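Local coordinates for protein DNA polymerase sliding clamp (Archaeoglobus fulgidus, PDB 1RWZ) that forms a three-subunit ring through which DNA passes and probably holds the replicative polymerase and other DNA-processing proteins on the duplex, at residues D146-G160 against F184-L198. Sequence-based numbering, arbitrary orientation.
Sequences DKISDQVIFRSDKEG and FNGGEARSMFSVDYL
The edge of the Phe193 ring meets one face of Phe154 in an edge-to-face pair, centroids 5.2 Å apart and planes at 61°, while Leu198 CD1 reaches Phe154 CZ at 3.6 Å. Over the centre of one face of the Arg190 guanidinium sits Ile153 CG2; Arg155 CD lies at its edge, and Glu243 takes Arg190 NE in a salt bridge. One face of Phe184 carries the backbone N of Gly186, and the Phe184 ring edge points at Asp157 O, CZ 3.1 Å away. With OG anti to the backbone N (chi1 -178°), Ser156 donates to Gly187 O at 2.8 Å, in the carbonyl plane. Antiparallel strands 151-157 and 189-194, joined by hydrogen-bonded pairs Val152–Phe193, Phe154–Ser191 and Ser156–Ala189, put Ile153, Arg155, Arg190 and Met192 on one face, Phe154, Ser156 and Phe193 on the other. The bent chain of Met192 presses CE against Ile153 CG1, a tight 3.2 Å, and brings SD to 3.6 Å from Gln151 NE2; Gln151 OE1 bonds Arg241. Where helix 195-201 begins, Val195 N donates to Asp150 O at 2.9 Å; a water donates to Asp146 OD1 and Asp196 OD1, and Asp146 OD2 salt-bridges Lys199. In this PCNA-fold domain, whose helices line the DNA channel, 151-157 lies between 160-166 and 189-194, outermost within this chain; Phe154 and Phe193 pack on Leu215 of strand 210-215, and Leu198 touches Leu238 of strand 232-238.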
ATOM      1  N   ASP A 146      -6.744   4.015 -20.824  1.00 22.88           N
ATOM      2  CA  ASP A 146      -5.359   3.562 -20.754  1.00 24.42           C
ATOM      3  C   ASP A 146      -5.218   2.042 -20.856  1.00 25.02           C
ATOM      4  O   ASP A 146      -4.162   1.534 -21.234  1.00 25.40           O
ATOM      5  CB  ASP A 146      -4.722   4.061 -19.454  1.00 25.46           C
ATOM      6  CG  ASP A 146      -3.291   3.588 -19.281  1.00 26.69           C
ATOM      7  OD1 ASP A 146      -2.463   3.822 -20.187  1.00 26.86           O
ATOM      8  OD2 ASP A 146      -2.994   2.988 -18.227  1.00 27.95           O
ATOM      9  N   LYS A 147      -6.274   1.316 -20.518  1.00 25.27           N
ATOM     10  CA  LYS A 147      -6.227  -0.138 -20.593  1.00 26.06           C
ATOM     11  C   LYS A 147      -6.485  -0.633 -22.012  1.00 25.83           C
ATOM     12  O   LYS A 147      -6.186  -1.781 -22.340  1.00 25.89           O
ATOM     13  CB  LYS A 147      -7.255  -0.747 -19.640  1.00 27.38           C
ATOM     14  CG  LYS A 147      -6.863  -0.620 -18.177  1.00 28.83           C
ATOM     15  CD  LYS A 147      -7.913  -1.212 -17.263  1.00 30.32           C
ATOM     16  CE  LYS A 147      -7.416  -1.239 -15.826  1.00 31.39           C
ATOM     17  NZ  LYS A 147      -6.987   0.111 -15.375  1.00 33.23           N
ATOM     18  N   ILE A 148      -7.024   0.247 -22.849  1.00 24.62           N
ATOM     19  CA  ILE A 148      -7.358  -0.092 -24.228  1.00 24.67           C
ATOM     20  C   ILE A 148      -6.363   0.403 -25.275  1.00 24.30           C
ATOM     21  O   ILE A 148      -6.017  -0.325 -26.211  1.00 24.24           O
ATOM     22  CB  ILE A 148      -8.755   0.474 -24.599  1.00 24.68           C
ATOM     23  CG1 ILE A 148      -9.831  -0.191 -23.741  1.00 25.90           C
ATOM     24  CG2 ILE A 148      -9.039   0.265 -26.077  1.00 25.14           C
ATOM     25  CD1 ILE A 148      -9.893  -1.694 -23.899  1.00 27.19           C
ATOM     26  N   SER A 149      -5.898   1.636 -25.118  1.00 23.50           N
ATOM     27  CA  SER A 149      -4.989   2.217 -26.094  1.00 23.32           C
ATOM     28  C   SER A 149      -4.037   3.230 -25.478  1.00 23.42           C
ATOM     29  O   SER A 149      -4.135   3.551 -24.295  1.00 23.09           O
ATOM     30  CB  SER A 149      -5.815   2.890 -27.198  1.00 23.37           C
ATOM     31  OG  SER A 149      -4.994   3.496 -28.179  1.00 23.81           O
ATOM     32  N   ASP A 150      -3.104   3.722 -26.284  1.00 22.88           N
ATOM     33  CA  ASP A 150      -2.161   4.721 -25.809  1.00 22.67           C
ATOM     34  C   ASP A 150      -2.570   6.085 -26.367  1.00 21.25           C
ATOM     35  O   ASP A 150      -1.884   7.086 -26.173  1.00 20.53           O
ATOM     36  CB  ASP A 150      -0.732   4.348 -26.226  1.00 25.96           C
ATOM     37  CG  ASP A 150      -0.543   4.323 -27.725  1.00 28.02           C
ATOM     38  OD1 ASP A 150      -1.510   4.018 -28.452  1.00 28.95           O
ATOM     39  OD2 ASP A 150       0.592   4.591 -28.178  1.00 31.55           O
ATOM     40  N   GLN A 151      -3.711   6.109 -27.053  1.00 20.67           N
ATOM     41  CA  GLN A 151      -4.260   7.333 -27.634  1.00 20.91           C
ATOM     42  C   GLN A 151      -5.764   7.388 -27.422  1.00 19.23           C
ATOM     43  O   GLN A 151      -6.437   6.363 -27.440  1.00 19.25           O
ATOM     44  CB  GLN A 151      -3.998   7.387 -29.136  1.00 22.77           C
ATOM     45  CG  GLN A 151      -2.549   7.415 -29.512  1.00 27.74           C
ATOM     46  CD  GLN A 151      -2.351   7.334 -31.010  1.00 28.66           C
ATOM     47  OE1 GLN A 151      -1.281   7.641 -31.518  1.00 32.71           O
ATOM     48  NE2 GLN A 151      -3.389   6.912 -31.725  1.00 31.38           N
ATOM     49  N   VAL A 152      -6.290   8.593 -27.233  1.00 18.09           N
ATOM     50  CA  VAL A 152      -7.722   8.772 -27.036  1.00 17.06           C
ATOM     51  C   VAL A 152      -8.238   9.965 -27.818  1.00 16.50           C
ATOM     52  O   VAL A 152      -7.514  10.935 -28.050  1.00 16.40           O
ATOM     53  CB  VAL A 152      -8.082   9.004 -25.551  1.00 17.42           C
ATOM     54  CG1 VAL A 152      -7.852   7.744 -24.756  1.00 19.59           C
ATOM     55  CG2 VAL A 152      -7.260  10.154 -24.992  1.00 16.47           C
ATOM     56  N   ILE A 153      -9.494   9.882 -28.230  1.00 15.35           N
ATOM     57  CA  ILE A 153     -10.126  10.971 -28.949  1.00 15.85           C
ATOM     58  C   ILE A 153     -11.038  11.716 -27.979  1.00 16.03           C
ATOM     59  O   ILE A 153     -11.787  11.088 -27.229  1.00 16.51           O
ATOM     60  CB  ILE A 153     -11.007  10.455 -30.105  1.00 17.30           C
ATOM     61  CG1 ILE A 153     -10.129   9.871 -31.213  1.00 18.99           C
ATOM     62  CG2 ILE A 153     -11.868  11.587 -30.652  1.00 18.06           C
ATOM     63  CD1 ILE A 153     -10.913   9.193 -32.322  1.00 21.52           C
ATOM     64  N   PHE A 154     -10.938  13.042 -27.970  1.00 14.73           N
ATOM     65  CA  PHE A 154     -11.816  13.878 -27.155  1.00 15.41           C
ATOM     66  C   PHE A 154     -12.786  14.435 -28.182  1.00 16.06           C
ATOM     67  O   PHE A 154     -12.368  14.988 -29.203  1.00 15.92           O
ATOM     68  CB  PHE A 154     -11.071  15.045 -26.501  1.00 13.81           C
ATOM     69  CG  PHE A 154     -10.310  14.675 -25.258  1.00 13.74           C
ATOM     70  CD1 PHE A 154      -9.820  15.672 -24.419  1.00 14.71           C
ATOM     71  CD2 PHE A 154     -10.061  13.347 -24.934  1.00 13.75           C
ATOM     72  CE1 PHE A 154      -9.091  15.351 -23.275  1.00 14.46           C
ATOM     73  CE2 PHE A 154      -9.335  13.017 -23.789  1.00 12.71           C
ATOM     74  CZ  PHE A 154      -8.850  14.017 -22.960  1.00 14.18           C
ATOM     75  N   ARG A 155     -14.077  14.294 -27.920  1.00 16.86           N
ATOM     76  CA  ARG A 155     -15.081  14.760 -28.860  1.00 18.34           C
ATOM     77  C   ARG A 155     -16.194  15.509 -28.144  1.00 17.93           C
ATOM     78  O   ARG A 155     -16.688  15.067 -27.110  1.00 17.28           O
ATOM     79  CB  ARG A 155     -15.643  13.551 -29.610  1.00 21.03           C
ATOM     80  CG  ARG A 155     -16.800  13.824 -30.539  1.00 25.88           C
ATOM     81  CD  ARG A 155     -17.280  12.503 -31.131  1.00 30.01           C
ATOM     82  NE  ARG A 155     -18.564  12.626 -31.814  1.00 34.57           N
ATOM     83  CZ  ARG A 155     -19.238  11.594 -32.314  1.00 35.72           C
ATOM     84  NH1 ARG A 155     -18.750  10.365 -32.204  1.00 37.30           N
ATOM     85  NH2 ARG A 155     -20.401  11.790 -32.921  1.00 37.64           N
ATOM     86  N   SER A 156     -16.568  16.656 -28.697  1.00 17.77           N
ATOM     87  CA  SER A 156     -17.630  17.473 -28.126  1.00 18.18           C
ATOM     88  C   SER A 156     -18.584  17.946 -29.217  1.00 18.86           C
ATOM     89  O   SER A 156     -18.178  18.209 -30.346  1.00 17.44           O
ATOM     90  CB  SER A 156     -17.029  18.695 -27.414  1.00 18.09           C
ATOM     91  OG  SER A 156     -18.028  19.495 -26.807  1.00 19.67           O
ATOM     92  N   ASP A 157     -19.861  18.019 -28.870  1.00 20.06           N
ATOM     93  CA  ASP A 157     -20.887  18.519 -29.775  1.00 22.42           C
ATOM     94  C   ASP A 157     -22.111  18.800 -28.923  1.00 23.64           C
ATOM     95  O   ASP A 157     -22.041  18.724 -27.697  1.00 22.33           O
ATOM     96  CB  ASP A 157     -21.215  17.523 -30.899  1.00 23.68           C
ATOM     97  CG  ASP A 157     -21.721  16.191 -30.388  1.00 25.46           C
ATOM     98  OD1 ASP A 157     -22.380  16.152 -29.331  1.00 26.36           O
ATOM     99  OD2 ASP A 157     -21.469  15.176 -31.067  1.00 28.44           O
ATOM    100  N   LYS A 158     -23.231  19.129 -29.551  1.00 25.51           N
ATOM    101  CA  LYS A 158     -24.429  19.427 -28.780  1.00 28.55           C
ATOM    102  C   LYS A 158     -24.911  18.259 -27.915  1.00 28.87           C
ATOM    103  O   LYS A 158     -25.581  18.470 -26.905  1.00 30.59           O
ATOM    104  CB  LYS A 158     -25.540  19.903 -29.719  1.00 30.08           C
ATOM    105  CG  LYS A 158     -25.178  21.194 -30.445  1.00 33.14           C
ATOM    106  CD  LYS A 158     -26.307  21.710 -31.326  1.00 35.15           C
ATOM    107  CE  LYS A 158     -25.911  23.027 -31.987  1.00 36.96           C
ATOM    108  NZ  LYS A 158     -27.007  23.605 -32.820  1.00 38.29           N
ATOM    109  N   GLU A 159     -24.557  17.033 -28.289  1.00 29.75           N
ATOM    110  CA  GLU A 159     -24.980  15.855 -27.528  1.00 29.48           C
ATOM    111  C   GLU A 159     -24.110  15.522 -26.314  1.00 27.90           C
ATOM    112  O   GLU A 159     -24.362  14.533 -25.620  1.00 28.16           O
ATOM    113  CB  GLU A 159     -25.047  14.624 -28.437  1.00 32.34           C
ATOM    114  CG  GLU A 159     -26.201  14.624 -29.422  1.00 36.31           C
ATOM    115  CD  GLU A 159     -26.286  13.324 -30.202  1.00 38.68           C
ATOM    116  OE1 GLU A 159     -26.377  12.252 -29.563  1.00 39.88           O
ATOM    117  OE2 GLU A 159     -26.266  13.373 -31.452  1.00 40.55           O
ATOM    118  N   GLY A 160     -23.083  16.325 -26.058  1.00 24.56           N
ATOM    119  CA  GLY A 160     -22.241  16.052 -24.907  1.00 21.49           C
ATOM    120  C   GLY A 160     -20.755  15.907 -25.173  1.00 20.04           C
ATOM    121  O   GLY A 160     -20.254  16.293 -26.231  1.00 19.41           O
ATOM    122  N   PHE A 184     -21.390  23.192 -19.665  1.00 18.05           N
ATOM    123  CA  PHE A 184     -21.075  22.721 -21.010  1.00 18.35           C
ATOM    124  C   PHE A 184     -21.667  23.686 -22.029  1.00 19.65           C
ATOM    125  O   PHE A 184     -22.835  24.056 -21.925  1.00 19.65           O
ATOM    126  CB  PHE A 184     -21.667  21.328 -21.209  1.00 18.27           C
ATOM    127  CG  PHE A 184     -21.365  20.719 -22.547  1.00 17.73           C
ATOM    128  CD1 PHE A 184     -20.047  20.537 -22.964  1.00 17.80           C
ATOM    129  CD2 PHE A 184     -22.398  20.291 -23.377  1.00 17.73           C
ATOM    130  CE1 PHE A 184     -19.761  19.932 -24.191  1.00 16.99           C
ATOM    131  CE2 PHE A 184     -22.126  19.686 -24.602  1.00 17.59           C
ATOM    132  CZ  PHE A 184     -20.803  19.507 -25.011  1.00 17.56           C
ATOM    133  N   ASN A 185     -20.876  24.078 -23.023  1.00 19.65           N
ATOM    134  CA  ASN A 185     -21.362  25.024 -24.021  1.00 20.30           C
ATOM    135  C   ASN A 185     -21.768  24.390 -25.353  1.00 20.27           C
ATOM    136  O   ASN A 185     -22.162  25.092 -26.282  1.00 20.98           O
ATOM    137  CB  ASN A 185     -20.315  26.122 -24.238  1.00 20.29           C
ATOM    138  CG  ASN A 185     -19.148  25.664 -25.087  1.00 20.08           C
ATOM    139  OD1 ASN A 185     -18.855  24.473 -25.178  1.00 20.00           O
ATOM    140  ND2 ASN A 185     -18.464  26.617 -25.703  1.00 20.60           N
ATOM    141  N   GLY A 186     -21.680  23.066 -25.435  1.00 19.58           N
ATOM    142  CA  GLY A 186     -22.067  22.361 -26.646  1.00 19.74           C
ATOM    143  C   GLY A 186     -21.229  22.623 -27.887  1.00 20.00           C
ATOM    144  O   GLY A 186     -21.659  22.311 -29.000  1.00 20.56           O
ATOM    145  N   GLY A 187     -20.041  23.190 -27.705  1.00 19.68           N
ATOM    146  CA  GLY A 187     -19.174  23.474 -28.835  1.00 19.34           C
ATOM    147  C   GLY A 187     -18.752  22.215 -29.569  1.00 19.63           C
ATOM    148  O   GLY A 187     -18.596  21.157 -28.963  1.00 20.08           O
ATOM    149  N   GLU A 188     -18.566  22.323 -30.880  1.00 19.45           N
ATOM    150  CA  GLU A 188     -18.158  21.177 -31.681  1.00 20.32           C
ATOM    151  C   GLU A 188     -16.640  21.137 -31.805  1.00 19.14           C
ATOM    152  O   GLU A 188     -16.021  22.104 -32.250  1.00 18.12           O
ATOM    153  CB  GLU A 188     -18.795  21.244 -33.074  1.00 22.81           C
ATOM    154  CG  GLU A 188     -20.315  21.181 -33.044  1.00 27.30           C
ATOM    155  CD  GLU A 188     -20.927  21.085 -34.429  1.00 30.06           C
ATOM    156  OE1 GLU A 188     -20.631  21.955 -35.276  1.00 32.09           O
ATOM    157  OE2 GLU A 188     -21.708  20.140 -34.666  1.00 32.27           O
ATOM    158  N   ALA A 189     -16.052  20.015 -31.403  1.00 17.69           N
ATOM    159  CA  ALA A 189     -14.605  19.839 -31.455  1.00 17.69           C
ATOM    160  C   ALA A 189     -14.235  18.363 -31.396  1.00 17.80           C
ATOM    161  O   ALA A 189     -14.959  17.551 -30.823  1.00 17.22           O
ATOM    162  CB  ALA A 189     -13.950  20.585 -30.300  1.00 17.45           C
ATOM    163  N   ARG A 190     -13.093  18.019 -31.978  1.00 17.57           N
ATOM    164  CA  ARG A 190     -12.640  16.635 -31.989  1.00 18.65           C
ATOM    165  C   ARG A 190     -11.129  16.614 -32.189  1.00 18.20           C
ATOM    166  O   ARG A 190     -10.636  17.084 -33.212  1.00 17.51           O
ATOM    167  CB  ARG A 190     -13.338  15.886 -33.132  1.00 21.31           C
ATOM    168  CG  ARG A 190     -13.036  14.400 -33.239  1.00 25.47           C
ATOM    169  CD  ARG A 190     -13.703  13.823 -34.496  1.00 28.62           C
ATOM    170  NE  ARG A 190     -13.427  12.399 -34.679  1.00 32.14           N
ATOM    171  CZ  ARG A 190     -14.053  11.420 -34.034  1.00 33.11           C
ATOM    172  NH1 ARG A 190     -15.007  11.701 -33.157  1.00 34.97           N
ATOM    173  NH2 ARG A 190     -13.720  10.158 -34.262  1.00 33.92           N
ATOM    174  N   SER A 191     -10.401  16.088 -31.207  1.00 17.44           N
ATOM    175  CA  SER A 191      -8.942  15.992 -31.284  1.00 17.65           C
ATOM    176  C   SER A 191      -8.466  14.692 -30.639  1.00 17.30           C
ATOM    177  O   SER A 191      -9.165  14.117 -29.807  1.00 16.99           O
ATOM    178  CB  SER A 191      -8.277  17.177 -30.570  1.00 17.38           C
ATOM    179  OG  SER A 191      -8.488  18.397 -31.257  1.00 17.60           O
ATOM    180  N   MET A 192      -7.279  14.231 -31.019  1.00 17.44           N
ATOM    181  CA  MET A 192      -6.726  13.002 -30.452  1.00 18.18           C
ATOM    182  C   MET A 192      -5.491  13.328 -29.617  1.00 17.39           C
ATOM    183  O   MET A 192      -4.703  14.197 -29.988  1.00 16.16           O
ATOM    184  CB  MET A 192      -6.362  12.014 -31.565  1.00 21.60           C
ATOM    185  CG  MET A 192      -5.873  10.670 -31.048  1.00 25.79           C
ATOM    186  SD  MET A 192      -6.049   9.350 -32.259  1.00 32.36           S
ATOM    187  CE  MET A 192      -7.308   8.381 -31.518  1.00 32.13           C
ATOM    188  N   PHE A 193      -5.326  12.629 -28.493  1.00 16.12           N
ATOM    189  CA  PHE A 193      -4.200  12.877 -27.593  1.00 16.24           C
ATOM    190  C   PHE A 193      -3.569  11.623 -27.012  1.00 16.43           C
ATOM    191  O   PHE A 193      -4.177  10.553 -26.997  1.00 16.21           O
ATOM    192  CB  PHE A 193      -4.637  13.760 -26.415  1.00 15.06           C
ATOM    193  CG  PHE A 193      -5.260  15.056 -26.829  1.00 14.71           C
ATOM    194  CD1 PHE A 193      -6.647  15.196 -26.871  1.00 13.25           C
ATOM    195  CD2 PHE A 193      -4.461  16.126 -27.217  1.00 13.38           C
ATOM    196  CE1 PHE A 193      -7.228  16.386 -27.301  1.00 13.64           C
ATOM    197  CE2 PHE A 193      -5.028  17.322 -27.650  1.00 13.63           C
ATOM    198  CZ  PHE A 193      -6.416  17.453 -27.695  1.00 14.53           C
ATOM    199  N   SER A 194      -2.344  11.784 -26.518  1.00 17.00           N
ATOM    200  CA  SER A 194      -1.594  10.704 -25.889  1.00 18.85           C
ATOM    201  C   SER A 194      -2.111  10.427 -24.483  1.00 18.90           C
ATOM    202  O   SER A 194      -2.171  11.330 -23.645  1.00 19.39           O
ATOM    203  CB  SER A 194      -0.113  11.072 -25.802  1.00 20.28           C
ATOM    204  OG  SER A 194       0.510  10.388 -24.724  1.00 24.66           O
ATOM    205  N   VAL A 195      -2.468   9.174 -24.224  1.00 18.80           N
ATOM    206  CA  VAL A 195      -2.970   8.773 -22.914  1.00 19.37           C
ATOM    207  C   VAL A 195      -1.888   8.894 -21.843  1.00 20.10           C
ATOM    208  O   VAL A 195      -2.184   9.241 -20.700  1.00 19.98           O
ATOM    209  CB  VAL A 195      -3.494   7.313 -22.934  1.00 19.72           C
ATOM    210  CG1 VAL A 195      -3.821   6.846 -21.518  1.00 20.82           C
ATOM    211  CG2 VAL A 195      -4.739   7.222 -23.799  1.00 20.15           C
ATOM    212  N   ASP A 196      -0.638   8.612 -22.211  1.00 19.85           N
ATOM    213  CA  ASP A 196       0.471   8.685 -21.261  1.00 21.18           C
ATOM    214  C   ASP A 196       0.533  10.031 -20.546  1.00 20.10           C
ATOM    215  O   ASP A 196       0.655  10.088 -19.317  1.00 19.02           O
ATOM    216  CB  ASP A 196       1.812   8.431 -21.959  1.00 25.08           C
ATOM    217  CG  ASP A 196       1.956   7.008 -22.465  1.00 29.34           C
ATOM    218  OD1 ASP A 196       1.679   6.066 -21.693  1.00 31.38           O
ATOM    219  OD2 ASP A 196       2.362   6.829 -23.636  1.00 32.80           O
ATOM    220  N   TYR A 197       0.461  11.114 -21.312  1.00 17.87           N
ATOM    221  CA  TYR A 197       0.501  12.442 -20.718  1.00 17.94           C
ATOM    222  C   TYR A 197      -0.747  12.749 -19.896  1.00 17.39           C
ATOM    223  O   TYR A 197      -0.650  13.303 -18.802  1.00 17.73           O
ATOM    224  CB  TYR A 197       0.670  13.518 -21.790  1.00 17.71           C
ATOM    225  CG  TYR A 197       2.106  13.742 -22.207  1.00 19.30           C
ATOM    226  CD1 TYR A 197       2.700  12.958 -23.198  1.00 20.15           C
ATOM    227  CD2 TYR A 197       2.870  14.740 -21.608  1.00 19.72           C
ATOM    228  CE1 TYR A 197       4.025  13.170 -23.584  1.00 20.74           C
ATOM    229  CE2 TYR A 197       4.196  14.959 -21.983  1.00 20.64           C
ATOM    230  CZ  TYR A 197       4.763  14.170 -22.974  1.00 20.48           C
ATOM    231  OH  TYR A 197       6.070  14.398 -23.351  1.00 20.80           O
ATOM    232  N   LEU A 198      -1.913  12.393 -20.426  1.00 17.22           N
ATOM    233  CA  LEU A 198      -3.170  12.648 -19.728  1.00 17.23           C
ATOM    234  C   LEU A 198      -3.192  11.937 -18.380  1.00 17.93           C
ATOM    235  O   LEU A 198      -3.660  12.489 -17.383  1.00 17.70           O
ATOM    236  CB  LEU A 198      -4.355  12.186 -20.580  1.00 16.44           C
ATOM    237  CG  LEU A 198      -4.582  12.984 -21.871  1.00 15.28           C
ATOM    238  CD1 LEU A 198      -5.643  12.309 -22.725  1.00 15.84           C
ATOM    239  CD2 LEU A 198      -5.002  14.407 -21.517  1.00 15.28           C
TER
HETATM  240  O   HOH W   1      -0.357   5.483 -20.356  1.00 48.77           O
HETATM  241  O   HOH W   2       2.426   6.922 -26.386  1.00 44.86           O
HETATM  242  O   HOH W   3     -23.499  19.591 -32.405  1.00 33.24           O